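Local coordinates for NAD-dependent protein deacylase 2 (Archaeoglobus fulgidus, PDB 1S7G) that removes acetyl groups from protein lysines using NAD, including the N-terminal lysine of the chromatin protein Alba, which raises its DNA affinity and represses transcription, at residues E2-K7 / V229-K234; A24-E29 / T99-M104; E176-A181 / A200-I205. One frame throughout, in Å; residues are numbered along the deposited sequence.

The three contacts lie in the Rossmann-like domain of this sirtuin, and two of them meet the NAD. Contact 2 lines the cofactor along much of its length, from the adenine to the phosphate nearer the nicotinamide; contact 1 reaches the adenine through G233 and K234, just past the end of its strand. Their centres are about 20 Å apart, yet they touch where K234 CB packs 3.2 Å from E29 OE2. Contact 3 joins two helices on the sheet, its centre about 18 Å from that of contact 2, with nearest atoms about 6 Å apart; the side chain of L202 stays about 11 Å from NAD. Contacts 1 and 3 do not touch, their nearest atoms being about 10 Å apart.

Contact 1. Residues E2-K7 / V229-K234; sequences EDEIRK and VKIIGK. With NAD (nicotinamide-adenine-dinucleotide), chain L.
E4 and K7 of the N-terminal helix 3-13 lie against V229 and I231 of strand 229-232, an edge strand of the parallel Rossmann-like sheet in this sirtuin domain. The short helix and strand axes approach to 8.0 Å and cross at -130°. Packing is closest at E4: its CB sits 3.5 Å from I231 CG1, and its CG lies 3.4 Å from the carbonyl O of K230. V229 sends one methyl to E4 and the other to K7, one turn further along the helix. With CG1 anti to the backbone N (chi1 179°), that methyl reaches E4 O at 3.5 Å, while CG2 meets K7 CB at 3.8 Å. I231 CD1 meets I5 more loosely, 4.3 Å from I5 CG1; I5 and I231 also both rest on I242 of helix 235-250, which joins helix and strand in one apolar cluster.

The outer side is much looser. The chains of E4 and K7 bend at chi2 and carry their charged ends away from the strand, and the exposed K230 points off the helix, with a weak, long ion pair to D224. Past the strand the backbone reaches the cofactor, where K234 CA lies 3.4 Å from NAD N1A and G233 O 3.5 Å from NAD C2A.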
loop_
_atom_site.group_PDB
_atom_site.type_symbol
_atom_site.label_atom_id
_atom_site.label_comp_id
_atom_site.label_asym_id
_atom_site.label_seq_id
_atom_site.Cartn_x
_atom_site.Cartn_y
_atom_site.Cartn_z
ATOM N N GLU A 2 -9.027 4.349 -31.283
ATOM C CA GLU A 2 -7.908 4.327 -30.345
ATOM C C GLU A 2 -7.778 2.942 -29.716
ATOM O O GLU A 2 -8.396 2.651 -28.692
ATOM C CB GLU A 2 -8.113 5.377 -29.251
ATOM C CG GLU A 2 -6.833 5.808 -28.550
ATOM C CD GLU A 2 -6.041 6.820 -29.357
ATOM O OE1 GLU A 2 -6.576 7.919 -29.626
ATOM O OE2 GLU A 2 -4.885 6.521 -29.723
ATOM N N ASP A 3 -6.966 2.093 -30.337
ATOM C CA ASP A 3 -6.757 0.735 -29.852
ATOM C C ASP A 3 -6.119 0.693 -28.463
ATOM O O ASP A 3 -6.405 -0.210 -27.677
ATOM C CB ASP A 3 -5.884 -0.051 -30.841
ATOM C CG ASP A 3 -6.495 -0.127 -32.235
ATOM O OD1 ASP A 3 -7.670 -0.537 -32.350
ATOM O OD2 ASP A 3 -5.799 0.215 -33.217
ATOM N N GLU A 4 -5.260 1.666 -28.161
ATOM C CA GLU A 4 -4.586 1.715 -26.866
ATOM C C GLU A 4 -5.561 1.892 -25.710
ATOM O O GLU A 4 -5.496 1.167 -24.718
ATOM C CB GLU A 4 -3.552 2.844 -26.829
ATOM C CG GLU A 4 -2.393 2.658 -27.791
ATOM C CD GLU A 4 -2.779 2.964 -29.221
ATOM O OE1 GLU A 4 -1.958 2.703 -30.127
ATOM O OE2 GLU A 4 -3.903 3.473 -29.437
ATOM N N ILE A 5 -6.461 2.860 -25.840
ATOM C CA ILE A 5 -7.448 3.120 -24.800
ATOM C C ILE A 5 -8.323 1.890 -24.562
ATOM O O ILE A 5 -8.577 1.512 -23.418
ATOM C CB ILE A 5 -8.322 4.333 -25.164
ATOM C CG1 ILE A 5 -7.459 5.594 -25.161
ATOM C CG2 ILE A 5 -9.457 4.488 -24.170
ATOM C CD1 ILE A 5 -8.215 6.862 -25.479
ATOM N N ARG A 6 -8.766 1.251 -25.641
ATOM C CA ARG A 6 -9.597 0.059 -25.511
ATOM C C ARG A 6 -8.815 -1.040 -24.787
ATOM O O ARG A 6 -9.340 -1.707 -23.899
ATOM C CB ARG A 6 -10.035 -0.453 -26.892
ATOM C CG ARG A 6 -11.215 -1.431 -26.842
ATOM C CD ARG A 6 -11.435 -2.142 -28.176
ATOM N NE ARG A 6 -11.359 -1.227 -29.313
ATOM C CZ ARG A 6 -12.145 -0.169 -29.483
ATOM N NH1 ARG A 6 -11.995 0.604 -30.552
ATOM N NH2 ARG A 6 -13.082 0.118 -28.584
ATOM N N LYS A 7 -7.554 -1.216 -25.168
ATOM C CA LYS A 7 -6.711 -2.236 -24.557
ATOM C C LYS A 7 -6.485 -1.965 -23.074
ATOM O O LYS A 7 -6.525 -2.887 -22.256
ATOM C CB LYS A 7 -5.368 -2.316 -25.282
ATOM C CG LYS A 7 -4.995 -3.719 -25.731
ATOM C CD LYS A 7 -4.936 -4.686 -24.560
ATOM C CE LYS A 7 -4.599 -6.095 -25.023
ATOM N NZ LYS A 7 -4.487 -7.041 -23.877
ATOM N N VAL A 229 0.666 -1.576 -22.629
ATOM C CA VAL A 229 -0.048 -0.528 -23.348
ATOM C C VAL A 229 0.627 0.798 -23.036
ATOM O O VAL A 229 0.998 1.068 -21.893
ATOM C CB VAL A 229 -1.535 -0.425 -22.932
ATOM C CG1 VAL A 229 -2.212 0.702 -23.713
ATOM C CG2 VAL A 229 -2.243 -1.735 -23.192
ATOM N N LYS A 230 0.802 1.617 -24.062
ATOM C CA LYS A 230 1.427 2.917 -23.905
ATOM C C LYS A 230 0.561 3.910 -24.663
ATOM O O LYS A 230 0.234 3.703 -25.834
ATOM C CB LYS A 230 2.853 2.888 -24.459
ATOM C CG LYS A 230 2.952 2.472 -25.910
ATOM C CD LYS A 230 4.350 1.973 -26.264
ATOM C CE LYS A 230 5.416 3.009 -25.948
ATOM N NZ LYS A 230 6.755 2.561 -26.424
ATOM N N ILE A 231 0.178 4.984 -23.985
ATOM C CA ILE A 231 -0.679 5.992 -24.582
ATOM C C ILE A 231 -0.049 7.369 -24.509
ATOM O O ILE A 231 0.409 7.792 -23.455
ATOM C CB ILE A 231 -2.048 6.029 -23.858
ATOM C CG1 ILE A 231 -2.694 4.642 -23.903
ATOM C CG2 ILE A 231 -2.956 7.071 -24.501
ATOM C CD1 ILE A 231 -3.908 4.489 -22.998
ATOM N N ILE A 232 -0.018 8.062 -25.636
ATOM C CA ILE A 232 0.531 9.409 -25.681
ATOM C C ILE A 232 -0.644 10.374 -25.586
ATOM O O ILE A 232 -1.553 10.325 -26.412
ATOM C CB ILE A 232 1.286 9.664 -27.005
ATOM C CG1 ILE A 232 2.521 8.768 -27.083
ATOM C CG2 ILE A 232 1.674 11.125 -27.109
ATOM C CD1 ILE A 232 3.522 8.990 -25.959
ATOM N N GLY A 233 -0.641 11.237 -24.578
ATOM C CA GLY A 233 -1.736 12.183 -24.445
ATOM C C GLY A 233 -1.861 12.804 -23.069
ATOM O O GLY A 233 -1.054 12.541 -22.180
ATOM N N LYS A 234 -2.880 13.639 -22.895
ATOM C CA LYS A 234 -3.110 14.291 -21.618
ATOM C C LYS A 234 -3.949 13.401 -20.707
ATOM O O LYS A 234 -4.988 12.872 -21.116
ATOM C CB LYS A 234 -3.802 15.638 -21.838
ATOM C CG LYS A 234 -2.940 16.638 -22.599
ATOM C CD LYS A 234 -3.525 18.033 -22.534
ATOM C CE LYS A 234 -2.525 19.079 -23.013
ATOM N NZ LYS A 234 -2.992 20.465 -22.704
HETATM P PA NAD L . 8.448 14.894 -14.274
HETATM O O1A NAD L . 9.710 14.277 -14.425
HETATM O O2A NAD L . 8.484 16.336 -14.369
HETATM O O5B NAD L . 7.527 14.171 -15.297
HETATM C C5B NAD L . 6.107 14.492 -15.611
HETATM C C4B NAD L . 5.772 13.738 -16.907
HETATM O O4B NAD L . 4.380 14.025 -17.209
HETATM C C3B NAD L . 6.602 14.165 -18.205
HETATM O O3B NAD L . 7.247 12.940 -18.651
HETATM C C2B NAD L . 5.616 14.732 -19.223
HETATM O O2B NAD L . 5.758 14.428 -20.578
HETATM C C1B NAD L . 4.245 14.272 -18.612
HETATM N N9A NAD L . 3.128 15.252 -18.737
HETATM C C8A NAD L . 3.025 16.639 -18.798
HETATM N N7A NAD L . 1.774 17.060 -18.902
HETATM C C5A NAD L . 0.952 15.990 -18.913
HETATM C C6A NAD L . -0.583 15.713 -18.993
HETATM N N6A NAD L . -1.468 16.607 -19.085
HETATM N N1A NAD L . -1.018 14.351 -18.952
HETATM C C2A NAD L . -0.176 13.211 -18.869
HETATM N N3A NAD L . 1.274 13.430 -18.797
HETATM C C4A NAD L . 1.795 14.817 -18.813
HETATM O O3 NAD L . 7.758 14.520 -12.949
HETATM P PN NAD L . 7.775 13.257 -12.070
HETATM O O1N NAD L . 7.788 12.139 -12.940
HETATM O O2N NAD L . 6.635 13.453 -11.141
HETATM O O5D NAD L . 9.288 13.348 -11.346
HETATM C C5D NAD L . 9.514 14.426 -10.398
HETATM C C4D NAD L . 10.722 14.313 -9.505
HETATM O O4D NAD L . 11.947 13.732 -10.165
HETATM C C3D NAD L . 11.161 15.718 -8.949
HETATM O O3D NAD L . 11.470 15.643 -7.507
HETATM C C2D NAD L . 12.401 16.165 -9.884
HETATM O O2D NAD L . 13.352 17.074 -9.275
HETATM C C1D NAD L . 13.022 14.761 -10.375
HETATM N N1N NAD L . 13.463 14.744 -11.841
HETATM C C2N NAD L . 14.956 14.875 -12.076
HETATM C C3N NAD L . 15.499 14.820 -13.407
HETATM C C7N NAD L . 16.996 14.989 -13.697
HETATM O O7N NAD L . 17.447 14.757 -14.902
HETATM N N7N NAD L . 17.799 15.445 -12.684
HETATM C C4N NAD L . 14.500 14.619 -14.640
HETATM C C5N NAD L . 12.974 14.499 -14.414
HETATM C C6N NAD L . 12.484 14.564 -13.004
#

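Contact 2. Residues A24-E29 / T99-M104; sequences AGISAE and TQNIDM. With NAD (nicotinamide-adenine-dinucleotide), chain L.
Two loops of the Rossmann-like domain, each following a parallel strand, build part of the sirtuin NAD site and meet where A24, I26 and S27 face N101 and D103. The 3-10 turn at A24-I26 follows strand 18-22, and the loop T99-M104 follows strand 94-99. The one hydrogen bond joining the two is that of S27 OG, which donates to D103 OD1 at 2.7 Å through the syn lone pair of the carboxylate. The other oxygen, OD2, takes the backbone N of L105, so both ends of this carboxylate are held; H82 adds a weak bond to the serine hydroxyl.

The amide of N101 turns OD1 to A24 and ND2 to I26. Its CG lies anti to the carbonyl carbon (chi1 -56°), which directs the amide into the 24-29 loop. There ND2 bonds to the carbonyl O of G23 and packs 3.4 Å from I26 CG2, the two side chains crossing obliquely. OD1 is 3.0 Å from A24 N, but the angle is too poor for a bond: that N-H is spent on the cofactor. A leucine in its place would probably leave the carbonyl O of G23 without its amide donor and weaken the tie between the loops. T99 and N101 form an ST turn, in which N101 N donates to T99 OG1.

NAD is held at its adenine and at the phosphate next to the nicotinamide ribose. E29 OE2 accepts from the adenine amino group N6A at 3.0 Å and also from the backbone N of G236. Q100 NE2 reaches NAD O5D only weakly, at 3.2 Å, and A24 N donates to the phosphate oxygen O2N at 2.8 Å, with an N-H...O angle of 161°.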
loop_
_atom_site.group_PDB
_atom_site.type_symbol
_atom_site.label_atom_id
_atom_site.label_comp_id
_atom_site.label_asym_id
_atom_site.label_seq_id
_atom_site.Cartn_x
_atom_site.Cartn_y
_atom_site.Cartn_z
ATOM N N ALA A 24 4.070 14.550 -11.572
ATOM C CA ALA A 24 3.640 15.932 -11.785
ATOM C C ALA A 24 2.761 16.134 -13.009
ATOM O O ALA A 24 1.954 17.065 -13.051
ATOM C CB ALA A 24 4.856 16.841 -11.883
ATOM N N GLY A 25 2.921 15.272 -14.005
ATOM C CA GLY A 25 2.131 15.407 -15.212
ATOM C C GLY A 25 0.634 15.222 -15.035
ATOM O O GLY A 25 -0.139 15.699 -15.861
ATOM N N ILE A 26 0.199 14.541 -13.979
ATOM C CA ILE A 26 -1.237 14.344 -13.808
ATOM C C ILE A 26 -1.934 15.586 -13.289
ATOM O O ILE A 26 -3.151 15.725 -13.434
ATOM C CB ILE A 26 -1.576 13.191 -12.846
ATOM C CG1 ILE A 26 -3.065 12.849 -12.985
ATOM C CG2 ILE A 26 -1.288 13.598 -11.401
ATOM C CD1 ILE A 26 -3.531 11.705 -12.130
ATOM N N SER A 27 -1.167 16.482 -12.676
ATOM C CA SER A 27 -1.722 17.713 -12.122
ATOM C C SER A 27 -1.475 18.919 -13.026
ATOM O O SER A 27 -1.770 20.054 -12.655
ATOM C CB SER A 27 -1.134 17.978 -10.730
ATOM O OG SER A 27 -1.497 16.952 -9.817
ATOM N N ALA A 28 -0.930 18.668 -14.210
ATOM C CA ALA A 28 -0.655 19.742 -15.156
ATOM C C ALA A 28 -1.956 20.398 -15.611
ATOM O O ALA A 28 -1.990 21.597 -15.887
ATOM C CB ALA A 28 0.105 19.197 -16.361
ATOM N N GLU A 29 -3.023 19.604 -15.683
ATOM C CA GLU A 29 -4.329 20.107 -16.106
ATOM C C GLU A 29 -5.134 20.702 -14.957
ATOM O O GLU A 29 -6.307 21.035 -15.120
ATOM C CB GLU A 29 -5.129 18.994 -16.789
ATOM C CG GLU A 29 -4.546 18.576 -18.133
ATOM C CD GLU A 29 -5.174 17.308 -18.673
ATOM O OE1 GLU A 29 -6.392 17.321 -18.960
ATOM O OE2 GLU A 29 -4.448 16.297 -18.808
ATOM N N THR A 99 1.934 8.200 -5.291
ATOM C CA THR A 99 2.231 9.442 -5.975
ATOM C C THR A 99 3.463 10.145 -5.472
ATOM O O THR A 99 3.889 9.957 -4.328
ATOM C CB THR A 99 1.031 10.432 -5.902
ATOM O OG1 THR A 99 1.284 11.555 -6.753
ATOM C CG2 THR A 99 0.822 10.936 -4.484
ATOM N N GLN A 100 4.035 10.946 -6.363
ATOM C CA GLN A 100 5.202 11.746 -6.059
ATOM C C GLN A 100 4.762 13.183 -5.847
ATOM O O GLN A 100 5.554 14.021 -5.437
ATOM C CB GLN A 100 6.217 11.676 -7.202
ATOM C CG GLN A 100 7.153 10.496 -7.052
ATOM C CD GLN A 100 8.250 10.456 -8.095
ATOM O OE1 GLN A 100 9.174 9.648 -7.991
ATOM N NE2 GLN A 100 8.155 11.313 -9.106
ATOM N N ASN A 101 3.497 13.473 -6.126
ATOM C CA ASN A 101 2.999 14.835 -5.946
ATOM C C ASN A 101 2.716 15.148 -4.480
ATOM O O ASN A 101 2.405 14.257 -3.692
ATOM C CB ASN A 101 1.731 15.054 -6.775
ATOM C CG ASN A 101 1.947 14.748 -8.238
ATOM O OD1 ASN A 101 3.035 14.967 -8.763
ATOM N ND2 ASN A 101 0.912 14.251 -8.909
ATOM N N ILE A 102 2.819 16.420 -4.129
ATOM C CA ILE A 102 2.586 16.879 -2.765
ATOM C C ILE A 102 1.331 17.761 -2.667
ATOM O O ILE A 102 1.078 18.372 -1.632
ATOM C CB ILE A 102 3.787 17.708 -2.280
ATOM C CG1 ILE A 102 3.912 18.969 -3.140
ATOM C CG2 ILE A 102 5.067 16.875 -2.365
ATOM C CD1 ILE A 102 5.128 19.830 -2.831
ATOM N N ASP A 103 0.544 17.814 -3.739
ATOM C CA ASP A 103 -0.654 18.649 -3.780
ATOM C C ASP A 103 -1.919 18.052 -3.141
ATOM O O ASP A 103 -2.919 18.749 -2.981
ATOM C CB ASP A 103 -0.944 19.040 -5.234
ATOM C CG ASP A 103 -1.199 17.834 -6.126
ATOM O OD1 ASP A 103 -1.087 17.980 -7.362
ATOM O OD2 ASP A 103 -1.522 16.741 -5.598
ATOM N N MET A 104 -1.876 16.770 -2.789
ATOM C CA MET A 104 -3.013 16.096 -2.160
ATOM C C MET A 104 -4.286 16.113 -2.992
ATOM O O MET A 104 -5.387 15.977 -2.454
ATOM C CB MET A 104 -3.314 16.730 -0.810
ATOM C CG MET A 104 -2.157 16.693 0.153
ATOM S SD MET A 104 -2.605 17.512 1.671
ATOM C CE MET A 104 -3.720 16.222 2.424
HETATM P PA NAD L . 8.448 14.894 -14.274
HETATM O O1A NAD L . 9.710 14.277 -14.425
HETATM O O2A NAD L . 8.484 16.336 -14.369
HETATM O O5B NAD L . 7.527 14.171 -15.297
HETATM C C5B NAD L . 6.107 14.492 -15.611
HETATM C C4B NAD L . 5.772 13.738 -16.907
HETATM O O4B NAD L . 4.380 14.025 -17.209
HETATM C C3B NAD L . 6.602 14.165 -18.205
HETATM O O3B NAD L . 7.247 12.940 -18.651
HETATM C C2B NAD L . 5.616 14.732 -19.223
HETATM O O2B NAD L . 5.758 14.428 -20.578
HETATM C C1B NAD L . 4.245 14.272 -18.612
HETATM N N9A NAD L . 3.128 15.252 -18.737
HETATM C C8A NAD L . 3.025 16.639 -18.798
HETATM N N7A NAD L . 1.774 17.060 -18.902
HETATM C C5A NAD L . 0.952 15.990 -18.913
HETATM C C6A NAD L . -0.583 15.713 -18.993
HETATM N N6A NAD L . -1.468 16.607 -19.085
HETATM N N1A NAD L . -1.018 14.351 -18.952
HETATM C C2A NAD L . -0.176 13.211 -18.869
HETATM N N3A NAD L . 1.274 13.430 -18.797
HETATM C C4A NAD L . 1.795 14.817 -18.813
HETATM O O3 NAD L . 7.758 14.520 -12.949
HETATM P PN NAD L . 7.775 13.257 -12.070
HETATM O O1N NAD L . 7.788 12.139 -12.940
HETATM O O2N NAD L . 6.635 13.453 -11.141
HETATM O O5D NAD L . 9.288 13.348 -11.346
HETATM C C5D NAD L . 9.514 14.426 -10.398
HETATM C C4D NAD L . 10.722 14.313 -9.505
HETATM O O4D NAD L . 11.947 13.732 -10.165
HETATM C C3D NAD L . 11.161 15.718 -8.949
HETATM O O3D NAD L . 11.470 15.643 -7.507
HETATM C C2D NAD L . 12.401 16.165 -9.884
HETATM O O2D NAD L . 13.352 17.074 -9.275
HETATM C C1D NAD L . 13.022 14.761 -10.375
HETATM N N1N NAD L . 13.463 14.744 -11.841
HETATM C C2N NAD L . 14.956 14.875 -12.076
HETATM C C3N NAD L . 15.499 14.820 -13.407
HETATM C C7N NAD L . 16.996 14.989 -13.697
HETATM O O7N NAD L . 17.447 14.757 -14.902
HETATM N N7N NAD L . 17.799 15.445 -12.684
HETATM C C4N NAD L . 14.500 14.619 -14.640
HETATM C C5N NAD L . 12.974 14.499 -14.414
HETATM C C6N NAD L . 12.484 14.564 -13.004
#

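Contact 3. Residues E176-A181 / A200-I205; sequences EAIEEA and AELPYI. With ZN (zinc ion), chain G.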
loop_
_atom_site.group_PDB
_atom_site.type_symbol
_atom_site.label_atom_id
_atom_site.label_comp_id
_atom_site.label_asym_id
_atom_site.label_seq_id
_atom_site.Cartn_x
_atom_site.Cartn_y
_atom_site.Cartn_z
ATOM N N GLU A 176 5.550 0.304 1.780
ATOM C CA GLU A 176 4.190 -0.057 1.391
ATOM C C GLU A 176 4.008 0.050 -0.128
ATOM O O GLU A 176 3.325 -0.771 -0.741
ATOM C CB GLU A 176 3.173 0.858 2.074
ATOM C CG GLU A 176 2.536 0.297 3.329
ATOM C CD GLU A 176 1.339 1.130 3.775
ATOM O OE1 GLU A 176 1.529 2.309 4.155
ATOM O OE2 GLU A 176 0.203 0.609 3.734
ATOM N N ALA A 177 4.607 1.073 -0.734
ATOM C CA ALA A 177 4.484 1.261 -2.184
ATOM C C ALA A 177 5.085 0.070 -2.929
ATOM O O ALA A 177 4.501 -0.437 -3.887
ATOM C CB ALA A 177 5.176 2.558 -2.614
ATOM N N ILE A 178 6.249 -0.379 -2.469
ATOM C CA ILE A 178 6.938 -1.507 -3.079
ATOM C C ILE A 178 6.142 -2.805 -2.899
ATOM O O ILE A 178 6.039 -3.608 -3.828
ATOM C CB ILE A 178 8.356 -1.652 -2.488
ATOM C CG1 ILE A 178 9.211 -0.461 -2.937
ATOM C CG2 ILE A 178 8.978 -2.974 -2.902
ATOM C CD1 ILE A 178 10.584 -0.411 -2.307
ATOM N N GLU A 179 5.576 -3.019 -1.718
ATOM C CA GLU A 179 4.779 -4.225 -1.520
ATOM C C GLU A 179 3.615 -4.158 -2.500
ATOM O O GLU A 179 3.218 -5.156 -3.100
ATOM C CB GLU A 179 4.242 -4.309 -0.090
ATOM C CG GLU A 179 3.127 -5.341 0.085
ATOM C CD GLU A 179 3.513 -6.739 -0.403
ATOM O OE1 GLU A 179 2.600 -7.577 -0.587
ATOM O OE2 GLU A 179 4.722 -7.010 -0.597
ATOM N N GLU A 180 3.085 -2.956 -2.669
ATOM C CA GLU A 180 1.971 -2.726 -3.568
ATOM C C GLU A 180 2.341 -3.114 -5.006
ATOM O O GLU A 180 1.569 -3.772 -5.697
ATOM C CB GLU A 180 1.567 -1.251 -3.491
ATOM C CG GLU A 180 0.242 -0.946 -4.081
ATOM C CD GLU A 180 -0.840 -1.857 -3.537
ATOM O OE1 GLU A 180 -1.340 -2.702 -4.310
ATOM O OE2 GLU A 180 -1.178 -1.737 -2.341
ATOM N N ALA A 181 3.530 -2.724 -5.456
ATOM C CA ALA A 181 3.955 -3.054 -6.812
ATOM C C ALA A 181 4.174 -4.550 -6.988
ATOM O O ALA A 181 4.004 -5.073 -8.083
ATOM C CB ALA A 181 5.236 -2.294 -7.172
ATOM N N ALA A 200 11.383 5.580 -11.059
ATOM C CA ALA A 200 12.062 4.798 -12.082
ATOM C C ALA A 200 12.113 3.291 -11.836
ATOM O O ALA A 200 12.209 2.518 -12.783
ATOM C CB ALA A 200 13.481 5.332 -12.280
ATOM N N GLU A 201 12.037 2.864 -10.583
ATOM C CA GLU A 201 12.135 1.437 -10.286
ATOM C C GLU A 201 10.827 0.668 -10.054
ATOM O O GLU A 201 10.748 -0.514 -10.394
ATOM C CB GLU A 201 13.068 1.236 -9.082
ATOM C CG GLU A 201 13.401 -0.230 -8.735
ATOM C CD GLU A 201 14.049 -0.987 -9.892
ATOM O OE1 GLU A 201 14.745 -0.347 -10.713
ATOM O OE2 GLU A 201 13.874 -2.223 -9.971
ATOM N N LEU A 202 9.816 1.317 -9.477
ATOM C CA LEU A 202 8.542 0.646 -9.200
ATOM C C LEU A 202 7.949 -0.100 -10.407
ATOM O O LEU A 202 7.483 -1.224 -10.268
ATOM C CB LEU A 202 7.523 1.638 -8.625
ATOM C CG LEU A 202 7.844 2.126 -7.204
ATOM C CD1 LEU A 202 7.017 3.356 -6.886
ATOM C CD2 LEU A 202 7.572 1.023 -6.193
ATOM N N PRO A 203 7.958 0.514 -11.601
ATOM C CA PRO A 203 7.409 -0.169 -12.784
ATOM C C PRO A 203 8.112 -1.508 -13.048
ATOM O O PRO A 203 7.462 -2.503 -13.402
ATOM C CB PRO A 203 7.652 0.842 -13.909
ATOM C CG PRO A 203 7.545 2.160 -13.192
ATOM C CD PRO A 203 8.347 1.896 -11.929
ATOM N N TYR A 204 9.435 -1.527 -12.876
ATOM C CA TYR A 204 10.233 -2.742 -13.086
ATOM C C TYR A 204 9.936 -3.778 -12.020
ATOM O O TYR A 204 10.015 -4.981 -12.277
ATOM C CB TYR A 204 11.730 -2.412 -13.088
ATOM C CG TYR A 204 12.184 -1.753 -14.379
ATOM C CD1 TYR A 204 12.431 -2.519 -15.521
ATOM C CD2 TYR A 204 12.308 -0.368 -14.477
ATOM C CE1 TYR A 204 12.786 -1.924 -16.733
ATOM C CE2 TYR A 204 12.663 0.241 -15.690
ATOM C CZ TYR A 204 12.898 -0.550 -16.813
ATOM O OH TYR A 204 13.224 0.023 -18.019
ATOM N N ILE A 205 9.608 -3.311 -10.819
ATOM C CA ILE A 205 9.278 -4.216 -9.733
ATOM C C ILE A 205 7.936 -4.877 -10.049
ATOM O O ILE A 205 7.809 -6.097 -9.945
ATOM C CB ILE A 205 9.200 -3.468 -8.386
ATOM C CG1 ILE A 205 10.619 -3.146 -7.903
ATOM C CG2 ILE A 205 8.457 -4.313 -7.349
ATOM C CD1 ILE A 205 10.669 -2.245 -6.675
HETATM ZN ZN ZN G . -2.459 -3.766 -2.502
#
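A181 and I205 bring the backbones of helices 171-183 and 202-209 closest, with their CA atoms 6.2 Å apart. In this Rossmann-like fold strand 186-190 lies between the two helices in sequence, and both helices pack on strand 18-22 of the parallel sheet: E180 touches V19, and L202 touches F21. The small A181, at the closest point, is consistent with this near approach. The interface is apolar. I205, with CG2 anti to the backbone N, lays that methyl 3.8 Å from A181 CB, while its CD1 extends to I178 CG2 at 4.2 Å. L202 adds its CD2, 3.9 Å from I178 CG1, the two side chains crossing at about a right angle, and 4.2 Å from A181 CB. A181 CB is thus covered by both L202 and I205.

Polar groups lie around this packing. Beside it, E201 forms a salt bridge with R36 of a second subunit. The end of E180 leads away from the interface, its chain bent at chi2 (51°), to a zinc ion, distinct from that of the four-cysteine site, shared with H17 and H183 of the same chain and with H130 of a third subunit; its carboxylate is bidentate, with OE1 and OE2 each 2.4 Å from the zinc.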